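PA_0080 (Pseudomonas aeruginosa, PDB 3ZHN) is the TssJ1 lipoprotein of the type VI secretion system and probably belongs to its envelope-spanning complex at the outer membrane. Local coordinates at residues A[35-40]-A[142-147]; A[41-46]-A[95-100]; A[70-75]-A[115-120]; A[62-67]-A[129-134]. One frame throughout, in Å; residues are numbered along the deposited sequence.

Contact 1: A[35-40]-A[142-147]; sequences IWLHAA and LDITLG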
loop_
_atom_site.group_PDB
_atom_site.type_symbol
_atom_site.label_atom_id
_atom_site.label_comp_id
_atom_site.label_asym_id
_atom_site.label_seq_id
_atom_site.Cartn_x
_atom_site.Cartn_y
_atom_site.Cartn_z
ATOM N N ILE A 35 -1.996 -9.383 5.021
ATOM C CA ILE A 35 -0.793 -8.658 4.763
ATOM C C ILE A 35 0.004 -8.537 6.036
ATOM O O ILE A 35 -0.518 -8.019 7.065
ATOM C CB ILE A 35 -1.078 -7.236 4.248
ATOM C CG1 ILE A 35 -1.743 -7.294 2.847
ATOM C CG2 ILE A 35 0.215 -6.379 4.187
ATOM C CD1 ILE A 35 -2.344 -5.969 2.429
ATOM N N TRP A 36 1.258 -8.966 5.921
ATOM C CA TRP A 36 2.241 -8.693 6.948
ATOM C C TRP A 36 3.075 -7.520 6.489
ATOM O O TRP A 36 3.786 -7.598 5.446
ATOM C CB TRP A 36 3.143 -9.878 7.217
ATOM C CG TRP A 36 2.475 -10.971 7.948
ATOM C CD1 TRP A 36 2.489 -11.215 9.329
ATOM C CD2 TRP A 36 1.716 -12.033 7.366
ATOM N NE1 TRP A 36 1.804 -12.361 9.608
ATOM C CE2 TRP A 36 1.281 -12.850 8.433
ATOM C CE3 TRP A 36 1.335 -12.357 6.055
ATOM C CZ2 TRP A 36 0.533 -13.991 8.235
ATOM C CZ3 TRP A 36 0.581 -13.514 5.869
ATOM C CH2 TRP A 36 0.194 -14.311 6.956
ATOM N N LEU A 37 3.021 -6.437 7.268
ATOM C CA LEU A 37 3.746 -5.189 6.957
ATOM C C LEU A 37 5.021 -5.166 7.778
ATOM O O LEU A 37 4.961 -5.300 8.992
ATOM C CB LEU A 37 2.905 -3.954 7.350
ATOM C CG LEU A 37 1.543 -3.643 6.690
ATOM C CD1 LEU A 37 0.889 -2.474 7.404
ATOM C CD2 LEU A 37 1.791 -3.300 5.238
ATOM N N HIS A 38 6.174 -4.972 7.122
ATOM C CA HIS A 38 7.444 -4.971 7.768
ATOM C C HIS A 38 8.094 -3.640 7.482
ATOM O O HIS A 38 8.496 -3.365 6.352
ATOM C CB HIS A 38 8.353 -6.090 7.184
ATOM C CG HIS A 38 7.709 -7.407 7.097
ATOM N ND1 HIS A 38 7.426 -8.203 8.196
ATOM C CD2 HIS A 38 7.290 -8.088 6.013
ATOM C CE1 HIS A 38 6.843 -9.312 7.787
ATOM N NE2 HIS A 38 6.713 -9.256 6.474
ATOM N N ALA A 39 8.161 -2.785 8.507
ATOM C CA ALA A 39 8.808 -1.495 8.351
ATOM C C ALA A 39 10.274 -1.673 8.668
ATOM O O ALA A 39 10.630 -2.055 9.787
ATOM C CB ALA A 39 8.163 -0.456 9.262
ATOM N N ALA A 40 11.161 -1.357 7.685
ATOM C CA ALA A 40 12.568 -1.660 7.880
ATOM C C ALA A 40 13.198 -0.785 8.981
ATOM O O ALA A 40 12.694 0.295 9.266
ATOM C CB ALA A 40 13.326 -1.496 6.543
ATOM N N LEU A 142 0.416 -11.830 1.691
ATOM C CA LEU A 142 1.434 -10.908 1.177
ATOM C C LEU A 142 2.327 -10.495 2.330
ATOM O O LEU A 142 1.878 -10.149 3.402
ATOM C CB LEU A 142 0.800 -9.718 0.541
ATOM C CG LEU A 142 -0.180 -9.935 -0.582
ATOM C CD1 LEU A 142 -0.899 -8.676 -0.887
ATOM C CD2 LEU A 142 0.541 -10.363 -1.843
ATOM N N ASP A 143 3.611 -10.385 2.009
ATOM C CA ASP A 143 4.599 -9.730 2.871
ATOM C C ASP A 143 4.959 -8.445 2.161
ATOM O O ASP A 143 5.518 -8.462 1.011
ATOM C CB ASP A 143 5.847 -10.578 3.027
ATOM C CG ASP A 143 5.634 -11.667 4.109
ATOM O OD1 ASP A 143 5.464 -11.315 5.299
ATOM O OD2 ASP A 143 5.615 -12.850 3.756
ATOM N N ILE A 144 4.670 -7.319 2.850
ATOM C CA ILE A 144 4.921 -6.008 2.265
ATOM C C ILE A 144 5.986 -5.325 3.134
ATOM O O ILE A 144 5.754 -5.078 4.325
ATOM C CB ILE A 144 3.656 -5.188 2.113
ATOM C CG1 ILE A 144 2.702 -5.926 1.150
ATOM C CG2 ILE A 144 3.976 -3.803 1.563
ATOM C CD1 ILE A 144 1.419 -5.270 0.808
ATOM N N THR A 145 7.150 -5.012 2.543
ATOM C CA THR A 145 8.252 -4.355 3.216
ATOM C C THR A 145 8.229 -2.891 2.840
ATOM O O THR A 145 8.194 -2.559 1.648
ATOM C CB THR A 145 9.609 -5.075 2.930
ATOM O OG1 THR A 145 9.448 -6.430 3.359
ATOM C CG2 THR A 145 10.751 -4.407 3.734
ATOM N N LEU A 146 8.312 -2.034 3.851
ATOM C CA LEU A 146 8.544 -0.625 3.660
ATOM C C LEU A 146 10.032 -0.361 3.934
ATOM O O LEU A 146 10.466 -0.357 5.085
ATOM C CB LEU A 146 7.683 0.203 4.566
ATOM C CG LEU A 146 6.162 -0.069 4.395
ATOM C CD1 LEU A 146 5.664 0.077 2.994
ATOM C CD2 LEU A 146 5.674 -1.327 5.098
ATOM N N GLY A 147 10.792 -0.222 2.851
ATOM C CA GLY A 147 12.235 0.022 2.958
ATOM C C GLY A 147 12.654 1.477 3.133
ATOM O O GLY A 147 11.812 2.345 3.427
#

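Contact 2: A[41-46]-A[95-100]; sequences PNLNPS and LRPGEE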
loop_
_atom_site.group_PDB
_atom_site.type_symbol
_atom_site.label_atom_id
_atom_site.label_comp_id
_atom_site.label_asym_id
_atom_site.label_seq_id
_atom_site.Cartn_x
_atom_site.Cartn_y
_atom_site.Cartn_z
ATOM N N PRO A 41 14.309 -1.243 9.541
ATOM C CA PRO A 41 15.078 -0.425 10.465
ATOM C C PRO A 41 15.536 0.885 9.894
ATOM O O PRO A 41 15.688 1.825 10.611
ATOM C CB PRO A 41 16.310 -1.307 10.743
ATOM C CG PRO A 41 15.898 -2.705 10.521
ATOM C CD PRO A 41 14.885 -2.619 9.414
ATOM N N ASN A 42 15.803 0.909 8.609
ATOM C CA ASN A 42 16.218 2.111 7.897
ATOM C C ASN A 42 15.047 2.859 7.158
ATOM O O ASN A 42 15.255 3.468 6.101
ATOM C CB ASN A 42 17.397 1.802 6.956
ATOM C CG ASN A 42 17.056 0.778 5.904
ATOM O OD1 ASN A 42 15.966 0.193 5.941
ATOM N ND2 ASN A 42 17.985 0.570 4.931
ATOM N N LEU A 43 13.841 2.675 7.664
ATOM C CA LEU A 43 12.645 3.278 7.105
ATOM C C LEU A 43 12.805 4.778 6.837
ATOM O O LEU A 43 13.224 5.504 7.702
ATOM C CB LEU A 43 11.514 3.081 8.098
ATOM C CG LEU A 43 10.093 3.511 7.674
ATOM C CD1 LEU A 43 9.584 2.540 6.594
ATOM C CD2 LEU A 43 9.176 3.425 8.873
ATOM N N ASN A 44 12.421 5.235 5.654
ATOM C CA ASN A 44 12.182 6.641 5.337
ATOM C C ASN A 44 13.149 7.606 6.025
ATOM O O ASN A 44 12.731 8.469 6.772
ATOM C CB ASN A 44 10.768 7.024 5.697
ATOM C CG ASN A 44 10.360 8.353 5.089
ATOM O OD1 ASN A 44 10.855 8.790 4.045
ATOM N ND2 ASN A 44 9.451 8.993 5.749
ATOM N N PRO A 45 14.460 7.475 5.739
ATOM C CA PRO A 45 15.430 8.272 6.537
ATOM C C PRO A 45 15.405 9.744 6.252
ATOM O O PRO A 45 15.126 10.176 5.128
ATOM C CB PRO A 45 16.788 7.628 6.153
ATOM C CG PRO A 45 16.523 7.031 4.800
ATOM C CD PRO A 45 15.148 6.489 4.881
ATOM N N SER A 46 15.828 10.483 7.236
ATOM C CA SER A 46 16.027 11.899 7.102
ATOM C C SER A 46 17.183 12.167 6.135
ATOM O O SER A 46 17.920 11.246 5.723
ATOM C CB SER A 46 16.462 12.512 8.388
ATOM O OG SER A 46 17.721 12.107 8.793
ATOM N N LEU A 95 3.612 3.988 10.292
ATOM C CA LEU A 95 4.539 2.994 10.709
ATOM C C LEU A 95 5.879 3.582 11.168
ATOM O O LEU A 95 6.349 4.543 10.660
ATOM C CB LEU A 95 4.837 2.028 9.561
ATOM C CG LEU A 95 3.650 1.350 8.889
ATOM C CD1 LEU A 95 4.070 0.617 7.627
ATOM C CD2 LEU A 95 3.034 0.379 9.850
ATOM N N ARG A 96 6.460 2.967 12.173
ATOM C CA ARG A 96 7.696 3.374 12.737
ATOM C C ARG A 96 8.806 2.378 12.352
ATOM O O ARG A 96 8.523 1.213 12.035
ATOM C CB ARG A 96 7.612 3.517 14.256
ATOM C CG ARG A 96 6.642 4.614 14.670
ATOM C CD ARG A 96 6.805 4.965 16.127
ATOM N NE ARG A 96 6.624 6.415 16.272
ATOM C CZ ARG A 96 5.476 7.040 16.024
ATOM N NH1 ARG A 96 4.368 6.356 15.696
ATOM N NH2 ARG A 96 5.387 8.354 16.155
ATOM N N PRO A 97 10.088 2.852 12.358
ATOM C CA PRO A 97 11.159 1.949 12.007
ATOM C C PRO A 97 11.133 0.666 12.842
ATOM O O PRO A 97 10.956 0.687 14.039
ATOM C CB PRO A 97 12.445 2.781 12.253
ATOM C CG PRO A 97 11.971 4.246 12.184
ATOM C CD PRO A 97 10.569 4.211 12.659
ATOM N N GLY A 98 11.295 -0.454 12.166
ATOM C CA GLY A 98 11.277 -1.760 12.825
ATOM C C GLY A 98 9.901 -2.340 13.141
ATOM O O GLY A 98 9.814 -3.511 13.554
ATOM N N GLU A 99 8.841 -1.569 12.929
ATOM C CA GLU A 99 7.503 -2.031 13.216
ATOM C C GLU A 99 7.032 -3.227 12.332
ATOM O O GLU A 99 7.352 -3.283 11.186
ATOM C CB GLU A 99 6.517 -0.866 13.113
ATOM C CG GLU A 99 5.131 -1.217 13.599
ATOM C CD GLU A 99 4.149 -0.021 13.690
ATOM O OE1 GLU A 99 4.609 1.134 13.620
ATOM O OE2 GLU A 99 2.945 -0.301 13.952
ATOM N N GLU A 100 6.226 -4.104 12.946
ATOM C CA GLU A 100 5.597 -5.232 12.297
ATOM C C GLU A 100 4.083 -5.183 12.605
ATOM O O GLU A 100 3.682 -4.961 13.771
ATOM C CB GLU A 100 6.145 -6.514 12.940
ATOM C CG GLU A 100 7.659 -6.774 12.780
ATOM C CD GLU A 100 8.001 -7.129 11.377
ATOM O OE1 GLU A 100 7.057 -7.569 10.669
ATOM O OE2 GLU A 100 9.160 -6.957 10.916
#

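Contact 3: A[70-75]-A[115-120]; sequences ADYFAL and GFVAAY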
loop_
_atom_site.group_PDB
_atom_site.type_symbol
_atom_site.label_atom_id
_atom_site.label_comp_id
_atom_site.label_asym_id
_atom_site.label_seq_id
_atom_site.Cartn_x
_atom_site.Cartn_y
_atom_site.Cartn_z
ATOM N N ALA A 70 -2.051 8.948 -11.545
ATOM C CA ALA A 70 -2.390 10.144 -10.779
ATOM C C ALA A 70 -1.147 10.707 -10.098
ATOM O O ALA A 70 -0.250 9.997 -9.710
ATOM C CB ALA A 70 -3.386 9.786 -9.747
ATOM N N ASP A 71 -1.136 12.011 -9.894
ATOM C CA ASP A 71 -0.116 12.660 -9.068
ATOM C C ASP A 71 -0.321 12.298 -7.575
ATOM O O ASP A 71 -1.432 12.040 -7.065
ATOM C CB ASP A 71 -0.250 14.186 -9.192
ATOM C CG ASP A 71 0.295 14.712 -10.495
ATOM O OD1 ASP A 71 0.711 13.974 -11.418
ATOM O OD2 ASP A 71 0.233 15.933 -10.710
ATOM N N TYR A 72 0.787 12.364 -6.853
ATOM C CA TYR A 72 0.808 12.126 -5.436
ATOM C C TYR A 72 -0.225 12.952 -4.646
ATOM O O TYR A 72 -0.982 12.363 -3.888
ATOM C CB TYR A 72 2.192 12.396 -4.869
ATOM C CG TYR A 72 2.282 12.154 -3.400
ATOM C CD1 TYR A 72 1.922 13.128 -2.523
ATOM C CD2 TYR A 72 2.736 10.907 -2.923
ATOM C CE1 TYR A 72 1.991 12.918 -1.136
ATOM C CE2 TYR A 72 2.786 10.650 -1.589
ATOM C CZ TYR A 72 2.431 11.664 -0.670
ATOM O OH TYR A 72 2.444 11.449 0.698
ATOM N N PHE A 73 -0.234 14.272 -4.797
ATOM C CA PHE A 73 -1.162 15.067 -4.032
ATOM C C PHE A 73 -2.646 14.711 -4.338
ATOM O O PHE A 73 -3.540 14.774 -3.476
ATOM C CB PHE A 73 -0.979 16.575 -4.249
ATOM C CG PHE A 73 0.219 17.171 -3.542
ATOM C CD1 PHE A 73 0.418 17.000 -2.205
ATOM C CD2 PHE A 73 1.112 18.006 -4.257
ATOM C CE1 PHE A 73 1.508 17.617 -1.580
ATOM C CE2 PHE A 73 2.184 18.617 -3.651
ATOM C CZ PHE A 73 2.355 18.441 -2.303
ATOM N N ALA A 74 -2.890 14.318 -5.579
ATOM C CA ALA A 74 -4.248 13.989 -6.011
ATOM C C ALA A 74 -4.692 12.699 -5.264
ATOM O O ALA A 74 -5.811 12.590 -4.823
ATOM C CB ALA A 74 -4.290 13.818 -7.550
ATOM N N LEU A 75 -3.793 11.731 -5.127
ATOM C CA LEU A 75 -4.102 10.459 -4.456
ATOM C C LEU A 75 -4.222 10.601 -2.944
ATOM O O LEU A 75 -4.907 9.766 -2.277
ATOM C CB LEU A 75 -3.000 9.411 -4.745
ATOM C CG LEU A 75 -3.048 8.870 -6.151
ATOM C CD1 LEU A 75 -1.941 7.872 -6.402
ATOM C CD2 LEU A 75 -4.419 8.282 -6.522
ATOM N N GLY A 115 -4.078 -0.886 -4.065
ATOM C CA GLY A 115 -3.058 0.134 -4.288
ATOM C C GLY A 115 -2.398 0.565 -2.999
ATOM O O GLY A 115 -3.036 0.467 -1.921
ATOM N N PHE A 116 -1.159 1.049 -3.129
ATOM C CA PHE A 116 -0.350 1.473 -2.001
ATOM C C PHE A 116 0.341 2.777 -2.362
ATOM O O PHE A 116 0.961 2.845 -3.426
ATOM C CB PHE A 116 0.682 0.452 -1.583
ATOM C CG PHE A 116 0.087 -0.893 -1.265
ATOM C CD1 PHE A 116 -0.151 -1.811 -2.272
ATOM C CD2 PHE A 116 -0.242 -1.236 0.049
ATOM C CE1 PHE A 116 -0.752 -3.025 -1.984
ATOM C CE2 PHE A 116 -0.866 -2.419 0.352
ATOM C CZ PHE A 116 -1.097 -3.301 -0.663
ATOM N N VAL A 117 0.283 3.778 -1.446
ATOM C CA VAL A 117 1.000 5.029 -1.543
ATOM C C VAL A 117 1.718 5.259 -0.194
ATOM O O VAL A 117 1.076 5.241 0.864
ATOM C CB VAL A 117 0.099 6.219 -1.830
ATOM C CG1 VAL A 117 0.815 7.558 -1.755
ATOM C CG2 VAL A 117 -0.550 6.094 -3.188
ATOM N N ALA A 118 3.041 5.417 -0.264
ATOM C CA ALA A 118 3.860 5.686 0.924
ATOM C C ALA A 118 4.432 7.097 0.795
ATOM O O ALA A 118 5.009 7.462 -0.228
ATOM C CB ALA A 118 4.983 4.710 0.950
ATOM N N ALA A 119 4.325 7.850 1.876
ATOM C CA ALA A 119 4.758 9.221 1.918
ATOM C C ALA A 119 6.232 9.326 2.222
ATOM O O ALA A 119 6.654 9.888 3.251
ATOM C CB ALA A 119 3.954 9.961 2.965
ATOM N N TYR A 120 7.030 8.779 1.306
ATOM C CA TYR A 120 8.491 8.907 1.410
ATOM C C TYR A 120 8.918 10.405 1.307
ATOM O O TYR A 120 8.332 11.173 0.543
ATOM C CB TYR A 120 9.232 8.037 0.355
ATOM C CG TYR A 120 9.291 6.596 0.719
ATOM C CD1 TYR A 120 10.076 6.199 1.758
ATOM C CD2 TYR A 120 8.477 5.651 0.141
ATOM C CE1 TYR A 120 10.158 4.877 2.161
ATOM C CE2 TYR A 120 8.549 4.316 0.536
ATOM C CZ TYR A 120 9.413 3.927 1.538
ATOM O OH TYR A 120 9.461 2.601 1.941
#

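Contact 4: A[62-67]-A[129-134]; sequences KKDTAF and RQVLDV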
loop_
_atom_site.group_PDB
_atom_site.type_symbol
_atom_site.label_atom_id
_atom_site.label_comp_id
_atom_site.label_asym_id
_atom_site.label_seq_id
_atom_site.Cartn_x
_atom_site.Cartn_y
_atom_site.Cartn_z
ATOM N N LYS A 62 -11.593 -0.823 -7.828
ATOM C CA LYS A 62 -12.244 -1.584 -8.867
ATOM C C LYS A 62 -11.430 -1.641 -10.177
ATOM O O LYS A 62 -11.504 -2.589 -10.916
ATOM C CB LYS A 62 -13.620 -1.006 -9.186
ATOM C CG LYS A 62 -14.517 -0.898 -8.004
ATOM C CD LYS A 62 -15.941 -0.477 -8.442
ATOM C CE LYS A 62 -16.843 -0.198 -7.281
ATOM N NZ LYS A 62 -18.172 0.239 -7.797
ATOM N N LYS A 63 -10.722 -0.565 -10.466
ATOM C CA LYS A 63 -9.846 -0.405 -11.599
ATOM C C LYS A 63 -8.651 0.402 -11.132
ATOM O O LYS A 63 -8.790 1.214 -10.201
ATOM C CB LYS A 63 -10.472 0.345 -12.804
ATOM C CG LYS A 63 -11.617 -0.306 -13.501
ATOM C CD LYS A 63 -12.137 0.569 -14.668
ATOM N N ASP A 64 -7.506 0.234 -11.798
ATOM C CA ASP A 64 -6.272 0.851 -11.268
ATOM C C ASP A 64 -5.504 1.733 -12.247
ATOM O O ASP A 64 -4.364 2.128 -11.970
ATOM C CB ASP A 64 -5.337 -0.111 -10.575
ATOM C CG ASP A 64 -4.690 -1.135 -11.493
ATOM O OD1 ASP A 64 -4.910 -1.095 -12.757
ATOM O OD2 ASP A 64 -3.909 -1.996 -10.947
ATOM N N THR A 65 -6.083 1.927 -13.444
ATOM C CA THR A 65 -5.401 2.743 -14.455
ATOM C C THR A 65 -5.258 4.178 -14.016
ATOM O O THR A 65 -4.149 4.759 -14.053
ATOM C CB THR A 65 -6.141 2.595 -15.834
ATOM O OG1 THR A 65 -6.258 1.210 -16.172
ATOM C CG2 THR A 65 -5.449 3.410 -16.887
ATOM N N ALA A 66 -6.345 4.810 -13.596
ATOM C CA ALA A 66 -6.220 6.176 -13.097
ATOM C C ALA A 66 -5.320 6.263 -11.894
ATOM O O ALA A 66 -4.510 7.182 -11.798
ATOM C CB ALA A 66 -7.617 6.749 -12.752
ATOM N N PHE A 67 -5.470 5.323 -10.948
ATOM C CA PHE A 67 -4.639 5.261 -9.798
ATOM C C PHE A 67 -3.140 5.378 -10.149
ATOM O O PHE A 67 -2.399 6.131 -9.548
ATOM C CB PHE A 67 -4.929 3.976 -9.005
ATOM C CG PHE A 67 -4.109 3.880 -7.740
ATOM C CD1 PHE A 67 -4.451 4.558 -6.594
ATOM C CD2 PHE A 67 -2.969 3.118 -7.730
ATOM C CE1 PHE A 67 -3.685 4.441 -5.477
ATOM C CE2 PHE A 67 -2.181 3.006 -6.589
ATOM C CZ PHE A 67 -2.530 3.671 -5.499
ATOM N N ARG A 129 4.669 4.079 -4.923
ATOM C CA ARG A 129 3.404 3.575 -5.307
ATOM C C ARG A 129 3.562 2.137 -5.812
ATOM O O ARG A 129 4.491 1.842 -6.549
ATOM C CB ARG A 129 2.784 4.462 -6.407
ATOM C CG ARG A 129 1.460 3.943 -6.944
ATOM C CD ARG A 129 0.691 4.938 -7.796
ATOM N NE ARG A 129 1.585 5.437 -8.811
ATOM C CZ ARG A 129 1.428 6.607 -9.433
ATOM N NH1 ARG A 129 0.303 7.268 -9.318
ATOM N NH2 ARG A 129 2.448 7.101 -10.114
ATOM N N GLN A 130 2.599 1.274 -5.462
ATOM C CA GLN A 130 2.473 -0.056 -5.978
ATOM C C GLN A 130 1.011 -0.387 -6.219
ATOM O O GLN A 130 0.158 0.153 -5.531
ATOM C CB GLN A 130 3.049 -1.100 -5.029
ATOM C CG GLN A 130 4.544 -1.063 -4.751
ATOM C CD GLN A 130 5.381 -1.537 -5.873
ATOM O OE1 GLN A 130 4.928 -1.769 -6.939
ATOM N NE2 GLN A 130 6.642 -1.696 -5.610
ATOM N N VAL A 131 0.738 -1.217 -7.234
ATOM C CA VAL A 131 -0.592 -1.763 -7.419
ATOM C C VAL A 131 -0.499 -3.253 -7.569
ATOM O O VAL A 131 0.535 -3.752 -8.042
ATOM C CB VAL A 131 -1.276 -1.266 -8.746
ATOM C CG1 VAL A 131 -1.525 0.196 -8.721
ATOM C CG2 VAL A 131 -0.484 -1.670 -10.041
ATOM N N LEU A 132 -1.541 -3.971 -7.174
ATOM C CA LEU A 132 -1.540 -5.428 -7.213
ATOM C C LEU A 132 -2.918 -5.928 -7.610
ATOM O O LEU A 132 -3.884 -5.617 -6.863
ATOM C CB LEU A 132 -1.110 -6.000 -5.866
ATOM C CG LEU A 132 -0.941 -7.477 -5.878
ATOM C CD1 LEU A 132 0.255 -7.926 -6.687
ATOM C CD2 LEU A 132 -0.823 -8.055 -4.477
ATOM N N ASP A 133 -3.076 -6.645 -8.745
ATOM C CA ASP A 133 -4.346 -7.314 -9.026
ATOM C C ASP A 133 -4.416 -8.526 -8.099
ATOM O O ASP A 133 -3.494 -9.332 -7.997
ATOM C CB ASP A 133 -4.378 -7.775 -10.466
ATOM C CG ASP A 133 -4.300 -6.620 -11.428
ATOM O OD1 ASP A 133 -5.334 -6.007 -11.717
ATOM O OD2 ASP A 133 -3.161 -6.305 -11.884
ATOM N N VAL A 134 -5.546 -8.687 -7.467
ATOM C CA VAL A 134 -5.812 -9.740 -6.450
ATOM C C VAL A 134 -6.918 -10.654 -7.011
ATOM O O VAL A 134 -7.987 -10.166 -7.341
ATOM C CB VAL A 134 -6.246 -9.164 -5.093
ATOM C CG1 VAL A 134 -6.599 -10.283 -4.124
ATOM C CG2 VAL A 134 -5.111 -8.323 -4.515
HETATM O O HOH W 1 -2.802 -3.671 -12.576
HETATM O O HOH W 2 -5.672 -4.163 -13.739
#

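Contact 1: A[35-40]-A[142-147]
I35 and I144 meet at the apolar heart of this strand pair, where the CG2 branch of I35 rests 3.8 Å from CD1 of I144. With its CG1 arm turned to run beside the backbone N, I35 also brings CG1 to 4.1 Å from CD1 of L142, its bridge partner, two residues before I144. L37 lies alongside I144 and points the same way, its CD2 methyl 4.1 Å from I144 CB. L142, I144 and L146 continue from this face onto I151 and I153 of strand 151-155, while L37 and L146 reach L56 and L54 of the second sheet.

The backbones form the next layer. Strands 35-39 and 142-146 run parallel, their axes 20° apart. W36 and H38 each use both N and O: W36 N binds L142 O at 2.9 Å and W36 O takes I144 N, then H38 N binds I144 O and H38 O takes L146 N. A40 N to L146 O closes the ladder.

The polar edge lies on the W36, H38, D143 and T145 face. H38 NE2 donates to D143 OD1 over 2.7 Å, in the plane of the imidazole but 29° out of the carboxylate plane, on the anti side of the oxygen. E100 holds ND1, so the ring is gripped at both nitrogens. The same OD1 lies 3.3 Å from W36 CB and forms a salt bridge with R156, whose guanidinium also makes a cation-pi contact with W36. This is the central parallel pair of a mixed four-stranded sheet, one layer of a beta sandwich.

Contact 2: A[41-46]-A[95-100]
A methyl of L43 packs against L95 O just ahead of a type II beta turn, R96 to E99, that links strands 87-95 and 100-107 and so carries the chain from one sheet of the sandwich to the other. The L43 methyl concerned is CD2, 3.5 Å from L95 O. It reaches there because CG stands opposite the backbone N across the CA-CB bond (chi1 -174°), which sends the leucine toward the turn. Behind it, L43 packs on L54 and L146, and L95 touches L146 too, so both leucines belong to the sandwich interior.

At R96 the same methyl lies over the peptide unit, 3.7 Å from R96 C. P97 then follows: its N is 3.6 Å from L43 CD2, and its ring carbon CD is 4.1 Å from that methyl. On another side of the ring, CB of P97 approaches P41 O at 3.8 Å. One leucine methyl thus fits against the proline and the backbone leading into it.

G98 takes the third place of the turn with a positive phi of 80° and passes close to P41, although their backbone nitrogens make no bond. E99 closes the turn twice. Its N binds R96 O at 2.9 Å, and its carboxylate, whose OE2 pairs with R101, swings back so that R96 N donates to OE1 at 3.0 Å, meeting that oxygen on its anti side and 21° out of the carboxylate plane.

Contact 3: A[70-75]-A[115-120]
Y72 and V117 make the main apolar touch, the CE2 edge carbon of the tyrosine lying 3.7 Å from the CG1 methyl of V117. The two side chains run at a slant to each other. Y72 extends away from its own backbone N (chi1 -179°), which carries the ring from the first turn of the helix across to the strand. L75, one turn later, brings its CD1 methyl to 3.9 Å from the other V117 branch, CG2. The valine is therefore split between two helix residues, each methyl having its own partner.

Around the phenol the contacts are of another kind. The hydroxyl oxygen of Y72 presses on A119, 3.1 Å from its CB and 3.4 Å from its CA, a tight fit with no hydrogen bond across it. A118 O lies near the ring plane at the edge, 4.1 Å from CE2. W128 meets the same ring edge-to-face, and L123 adds a further apolar neighbour.

Backbone bonds shape both partners. D71 stands at the N-cap of helix 72-77 and its O accepts L75 N at 3.1 Å, closing the first turn. On the other side, A119 is the centre of an inverse gamma turn, in which Y120 N makes a weak bond to A118 O. The bend presents the alanine to the hydroxyl of Y72.

V117 faces the helix, whereas F116 and A118 face I151 of the opposite sheet. A short helix packed on the outer face of a beta sandwich results, consistent with the helical addition of other TssJ lipoproteins.

Contact 4: A[62-67]-A[129-134]
R129 lays the CG-CD part of its chain against the F67 ring, the two side chains sliding past each other in opposite directions. From CB, whose bond points toward the 62-67 segment, the arginine runs out to CG, 3.8 Å from F67 CE2. CD follows at 3.7 Å from the same ring carbon. Here the chain bends (chi3 52°), turning NE and the guanidinium off the ring and up toward the backbone of the helix. At the tip NH1 reaches F67 O at 2.9 Å, but the bond is weak, with an angle of only 125° at the hydrogen. A70 O is the stronger partner of NH1, so one nitrogen serves two carbonyls, F67 O within the weakly bonded helix 65-69 and A70 O just past it. The guanidinium stands steeply to the phenyl, their planes 72° apart, so it does not lie flat on the ring.

F67 meets V131 with its edge: CD2 is 3.4 Å from V131 CG1, a snug fit. The other branch of V131, CG2, lies near D64 OD2. That aspartate and D133 carry like charges, and two waters mediate between them. Water 1 sits 2.6 Å from D64 OD2 and hydrogen-bonds D133 OD2 as well, while water 2 binds D133 OD1 at 2.8 Å and D64 OD1 weakly. Such bridging probably softens the repulsion between the carboxylates.

Strand 129-133 is an outermost strand of the antiparallel sheet, bonded along one side to strand 113-118. Helix 65-69 lies over it and presses F67 down onto V117 and Y59, with L75 of helix 72-77 touching both F67 and R129.

From the N terminus, strand 31-39 enters contact 1, which closes the longest loop, ending at strand 139-146; the other three contacts nest inside it. Contact 2 follows next, joining the loop after strand 31-39 to the turn before strand 100-107. The segments leading into helices 65-69 and 72-77 then open contacts 4 and 3, and contact 3 lies nested within contact 4. Contact 2 crosses both along the chain. Contacts 3 and 4 set successive helices on neighbouring strands of the antiparallel sheet, whereas contact 1 pairs the two central strands of the mixed sheet. The two layers meet where I144 packs on F116 and L142 on L132, while Y120 OH binds G147 O near the loop end.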